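Local coordinates for protein decapping nuclease RAI1 (Candida albicans, PDB 5BUD) that removes NAD caps from the 5' ends of RNAs, using divalent metal ions, and binds and stimulates the exoribonuclease RAT1, at residues Y124-D129 / E371-G376; E345-R350 / L362-S367. All coordinates share one frame; numbering follows the deposited sequence.

Contact 1. Residues Y124-D129 / E371-G376; sequences YVVPFD and EKLRNG
Helix-on-sheet packing within the PD-(D/E)XK nuclease fold, far from its metal site, joins helix 367-377 to strand 121-128, with the two short axes 9.8 Å apart and crossing at -60°. Leu-373 and Arg-374, neighbours on the helix, divide the work between an apolar and a polar half. Leu-373 points toward the strand, and its CD1 rests on both Tyr-124 and Val-126, 3.7 Å from Val-126 CG2. Leu-373 CD1 also makes an off-centre CH-pi contact, 4.3 Å from the centroid of the Tyr-124 ring, the two side chains crossing at about a right angle. Arg-374 leaves the helix in an extended run from CG to NE and slides past Val-126, whose CG1 is anti to the backbone N (chi1 178°) and so sits over the centre of one guanidinium face, 3.7 Å from Arg-374 CZ. NE is held by Asn-370 one turn back, and NH2 also reaches Lys-347 O, which together fix the rotation of the plane. The guanidinium meets Pro-127 O end-on and in its own plane: NH1 donates to that oxygen at 2.9 Å, while NH2 approaches on a carbonyl lone pair, 2.7 Å from Pro-127 O.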
# COMPACT_ATOMS: atom_id res chain seq x y z
N TYR A 124 -6.66 14.68 1.48
CA TYR A 124 -7.60 15.56 0.83
C TYR A 124 -8.73 14.68 0.30
O TYR A 124 -8.46 13.61 -0.24
CB TYR A 124 -6.90 16.30 -0.32
CG TYR A 124 -5.98 17.43 0.10
CD1 TYR A 124 -6.45 18.50 0.86
CD2 TYR A 124 -4.65 17.44 -0.31
CE1 TYR A 124 -5.59 19.55 1.22
CE2 TYR A 124 -3.81 18.48 0.02
CZ TYR A 124 -4.27 19.53 0.77
OH TYR A 124 -3.37 20.51 1.07
N VAL A 125 -9.97 15.12 0.52
CA VAL A 125 -11.18 14.48 -0.01
C VAL A 125 -11.89 15.42 -1.02
O VAL A 125 -12.27 16.55 -0.67
CB VAL A 125 -12.18 14.19 1.10
CG1 VAL A 125 -13.37 13.44 0.58
CG2 VAL A 125 -11.51 13.42 2.22
N VAL A 126 -12.10 14.92 -2.23
CA VAL A 126 -12.63 15.73 -3.31
C VAL A 126 -13.85 14.99 -3.89
O VAL A 126 -13.69 13.95 -4.51
CB VAL A 126 -11.58 15.98 -4.41
CG1 VAL A 126 -12.17 16.78 -5.57
CG2 VAL A 126 -10.35 16.69 -3.83
N PRO A 127 -15.06 15.52 -3.64
CA PRO A 127 -16.25 14.91 -4.24
C PRO A 127 -16.37 15.27 -5.71
O PRO A 127 -16.19 16.46 -6.09
CB PRO A 127 -17.41 15.53 -3.45
CG PRO A 127 -16.79 16.22 -2.29
CD PRO A 127 -15.41 16.59 -2.70
N PHE A 128 -16.69 14.27 -6.53
CA PHE A 128 -16.86 14.48 -7.97
C PHE A 128 -17.63 13.35 -8.61
O PHE A 128 -17.32 12.17 -8.40
CB PHE A 128 -15.49 14.67 -8.67
CG PHE A 128 -15.61 14.83 -10.16
CD1 PHE A 128 -15.27 13.78 -11.00
CD2 PHE A 128 -16.13 15.99 -10.71
CE1 PHE A 128 -15.42 13.91 -12.37
CE2 PHE A 128 -16.29 16.11 -12.07
CZ PHE A 128 -15.94 15.07 -12.91
N ASP A 129 -18.64 13.71 -9.39
CA ASP A 129 -19.46 12.75 -10.10
C ASP A 129 -20.03 11.66 -9.21
O ASP A 129 -20.07 10.51 -9.59
CB ASP A 129 -18.66 12.11 -11.23
CG ASP A 129 -19.54 11.41 -12.25
OD1 ASP A 129 -20.73 11.78 -12.33
OD2 ASP A 129 -19.05 10.50 -12.96
N GLU A 371 -9.44 24.56 -5.87
CA GLU A 371 -9.12 24.80 -7.28
C GLU A 371 -7.94 23.97 -7.75
O GLU A 371 -8.02 23.37 -8.81
CB GLU A 371 -8.86 26.29 -7.60
CG GLU A 371 -9.92 26.91 -8.48
CD GLU A 371 -11.29 26.96 -7.83
OE1 GLU A 371 -12.30 26.92 -8.56
OE2 GLU A 371 -11.35 27.03 -6.58
N LYS A 372 -6.85 23.95 -7.00
CA LYS A 372 -5.70 23.13 -7.40
C LYS A 372 -6.09 21.66 -7.50
O LYS A 372 -5.68 20.97 -8.43
CB LYS A 372 -4.51 23.29 -6.45
CG LYS A 372 -3.76 24.59 -6.65
CD LYS A 372 -2.64 24.75 -5.63
CE LYS A 372 -3.14 25.32 -4.32
NZ LYS A 372 -1.99 25.69 -3.44
N LEU A 373 -6.87 21.20 -6.52
CA LEU A 373 -7.23 19.79 -6.47
C LEU A 373 -8.00 19.39 -7.72
O LEU A 373 -7.76 18.34 -8.34
CB LEU A 373 -8.02 19.47 -5.19
CG LEU A 373 -7.14 19.35 -3.93
CD1 LEU A 373 -7.97 19.28 -2.67
CD2 LEU A 373 -6.18 18.17 -4.02
N ARG A 374 -8.93 20.27 -8.09
CA ARG A 374 -9.89 19.98 -9.15
C ARG A 374 -9.33 20.30 -10.54
O ARG A 374 -9.90 19.87 -11.51
CB ARG A 374 -11.19 20.72 -8.91
CG ARG A 374 -11.95 20.21 -7.71
CD ARG A 374 -13.24 20.97 -7.49
NE ARG A 374 -13.99 20.42 -6.35
CZ ARG A 374 -14.73 19.31 -6.39
NH1 ARG A 374 -14.86 18.64 -7.52
NH2 ARG A 374 -15.35 18.88 -5.30
N ASN A 375 -8.21 21.02 -10.61
CA ASN A 375 -7.59 21.38 -11.90
C ASN A 375 -6.16 20.88 -12.06
O ASN A 375 -5.26 21.65 -12.44
CB ASN A 375 -7.64 22.91 -12.09
CG ASN A 375 -9.05 23.42 -12.16
OD1 ASN A 375 -9.59 23.92 -11.18
ND2 ASN A 375 -9.67 23.26 -13.32
N GLY A 376 -5.92 19.60 -11.77
CA GLY A 376 -4.62 19.02 -12.03
C GLY A 376 -3.99 18.23 -10.90
O GLY A 376 -3.35 17.23 -11.15

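Contact 2. Residues E345-R350 / L362-S367; sequences EIKSYR and LSETDS
Thr-365 carries OG1 in the crowded position between its backbone N and carbonyl carbon (chi1 66°), which leaves CG2 anti to the carbonyl carbon and turned onto the Tyr-349 backbone, while Glu-364 has CG anti to the backbone N (chi1 -163°) and extends to meet Lys-347, itself bent at chi2. The setting is the open end of the antiparallel beta hairpin formed by strands 349-354 and 359-364. Arg-350 and Ser-363 form a hydrogen-bonded pair of it: Arg-350 N donates to Ser-363 O at 2.8 Å, nearly along the C=O axis, and Ser-363 N returns a bond to Arg-350 O at 3.0 Å. Tyr-349 and Glu-364 make the adjoining non-hydrogen-bonded pair, their side chains diverging. Beyond the strands, Thr-365 N still donates almost straight to Ser-348 O (2.8 Å, 174° at the hydrogen), though from above the carbonyl plane. Water 1 knits this end together, accepting from Ser-348 N and Thr-365 OG1 and donating to Thr-365 O; Ser-348 OG turns instead to Asn-370 of helix 367-377. Water 2 similarly links Arg-350 O with Ser-363 OG. The Lys-347 and Glu-364 side chains cross at about a right angle and form a salt bridge, Lys-347 NZ to Glu-364 OE1 at 3.5 Å. Arg-350 NH1 and Asp-366 OD1 make a longer one of 3.7 Å, with guanidinium and carboxylate planes steeply inclined. Leu-362 reaches the CB of Tyr-349 with CD1 and also packs on helix 322-339. Direct backbone bonding thus sets the pairing and carries it one step past the last bridge, where water 1 reinforces it, and the loosely spaced ion pairs probably add only modest electrostatic attraction.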
# COMPACT_ATOMS: atom_id res chain seq x y z
N GLU A 345 -19.84 19.64 -5.75
CA GLU A 345 -18.52 19.75 -6.36
C GLU A 345 -17.93 21.14 -6.19
O GLU A 345 -17.02 21.53 -6.91
CB GLU A 345 -18.62 19.39 -7.83
CG GLU A 345 -19.14 17.97 -7.99
CD GLU A 345 -19.33 17.56 -9.41
OE1 GLU A 345 -19.93 16.49 -9.60
OE2 GLU A 345 -18.87 18.29 -10.32
N ILE A 346 -18.45 21.86 -5.21
CA ILE A 346 -18.12 23.26 -5.01
C ILE A 346 -16.96 23.38 -4.02
O ILE A 346 -16.33 24.43 -3.89
CB ILE A 346 -19.41 24.01 -4.57
CG1 ILE A 346 -19.67 25.19 -5.49
CG2 ILE A 346 -19.42 24.34 -3.09
CD1 ILE A 346 -20.12 24.73 -6.86
N LYS A 347 -16.65 22.28 -3.34
CA LYS A 347 -15.56 22.30 -2.37
C LYS A 347 -14.86 20.97 -2.18
O LYS A 347 -15.22 19.97 -2.80
CB LYS A 347 -16.06 22.86 -1.04
CG LYS A 347 -17.39 22.37 -0.55
CD LYS A 347 -18.03 23.52 0.21
CE LYS A 347 -18.98 23.08 1.28
NZ LYS A 347 -19.76 24.27 1.74
N SER A 348 -13.82 21.03 -1.35
CA SER A 348 -12.98 19.89 -0.99
C SER A 348 -12.69 19.97 0.50
O SER A 348 -12.91 21.04 1.13
CB SER A 348 -11.66 20.00 -1.74
OG SER A 348 -11.85 19.98 -3.13
N TYR A 349 -12.15 18.88 1.04
CA TYR A 349 -11.92 18.72 2.48
C TYR A 349 -10.53 18.14 2.83
O TYR A 349 -9.98 17.33 2.09
CB TYR A 349 -12.98 17.82 3.09
CG TYR A 349 -14.36 18.23 2.69
CD1 TYR A 349 -15.14 19.07 3.51
CD2 TYR A 349 -14.88 17.82 1.49
CE1 TYR A 349 -16.41 19.46 3.11
CE2 TYR A 349 -16.14 18.22 1.08
CZ TYR A 349 -16.91 19.03 1.89
OH TYR A 349 -18.17 19.37 1.44
N ARG A 350 -10.03 18.57 3.98
CA ARG A 350 -8.89 17.96 4.63
C ARG A 350 -9.44 16.94 5.59
O ARG A 350 -10.30 17.26 6.39
CB ARG A 350 -8.13 18.97 5.48
CG ARG A 350 -7.27 19.94 4.72
CD ARG A 350 -6.21 20.52 5.64
NE ARG A 350 -4.94 20.58 4.94
CZ ARG A 350 -4.67 21.43 3.95
NH1 ARG A 350 -5.57 22.32 3.52
NH2 ARG A 350 -3.48 21.37 3.36
N LEU A 362 -12.69 16.34 9.67
CA LEU A 362 -12.94 16.72 8.31
C LEU A 362 -13.23 18.22 8.33
O LEU A 362 -14.15 18.67 9.02
CB LEU A 362 -14.16 15.95 7.85
CG LEU A 362 -14.35 15.37 6.46
CD1 LEU A 362 -13.08 14.83 5.86
CD2 LEU A 362 -15.45 14.31 6.56
N SER A 363 -12.45 19.00 7.59
CA SER A 363 -12.71 20.43 7.49
C SER A 363 -12.58 20.88 6.04
O SER A 363 -11.86 20.26 5.25
CB SER A 363 -11.76 21.22 8.41
OG SER A 363 -10.39 20.89 8.18
N GLU A 364 -13.28 21.95 5.69
CA GLU A 364 -13.26 22.44 4.33
C GLU A 364 -11.91 23.06 4.01
O GLU A 364 -11.33 23.78 4.84
CB GLU A 364 -14.36 23.51 4.18
CG GLU A 364 -14.77 23.86 2.77
CD GLU A 364 -15.85 24.93 2.77
OE1 GLU A 364 -16.80 24.85 3.59
OE2 GLU A 364 -15.73 25.87 1.95
N THR A 365 -11.42 22.79 2.81
CA THR A 365 -10.22 23.45 2.35
C THR A 365 -10.49 24.90 1.92
O THR A 365 -11.64 25.32 1.73
CB THR A 365 -9.59 22.75 1.13
OG1 THR A 365 -10.48 22.88 0.01
CG2 THR A 365 -9.32 21.27 1.43
N ASP A 366 -9.40 25.62 1.76
CA ASP A 366 -9.36 26.96 1.17
C ASP A 366 -9.75 26.87 -0.33
O ASP A 366 -9.47 25.84 -1.02
CB ASP A 366 -7.93 27.55 1.29
CG ASP A 366 -7.06 26.85 2.38
OD1 ASP A 366 -7.03 25.58 2.49
OD2 ASP A 366 -6.37 27.58 3.12
N SER A 367 -10.40 27.92 -0.84
CA SER A 367 -10.79 27.97 -2.25
C SER A 367 -9.63 27.64 -3.19
O SER A 367 -9.79 26.87 -4.12
CB SER A 367 -11.39 29.34 -2.62
OG SER A 367 -11.89 29.33 -3.95
O HOH W 1 -13.16 23.84 -0.35
O HOH W 2 -9.51 18.37 9.17

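In the fold
Contact 1 is the buried member of the pair and contact 2 the partly buried one, yet both are built on the same sheet, where strands 121-128 and 349-354 are neighbours joined by Val-125 N to Tyr-349 O. Strand 359-364 is followed, after two residues, by helix 367-377, so the chain leaves the hairpin of contact 2 and folds back over the strand of contact 1. Apolar packing and one charged group serving backbone carbonyls dominate at 124-129/371-376; main-chain pairing, waters and peripheral ion pairs dominate at 345-350/362-367. The same arginine, Arg-374, serves both contacts. Both lie away from the metal and substrate sites.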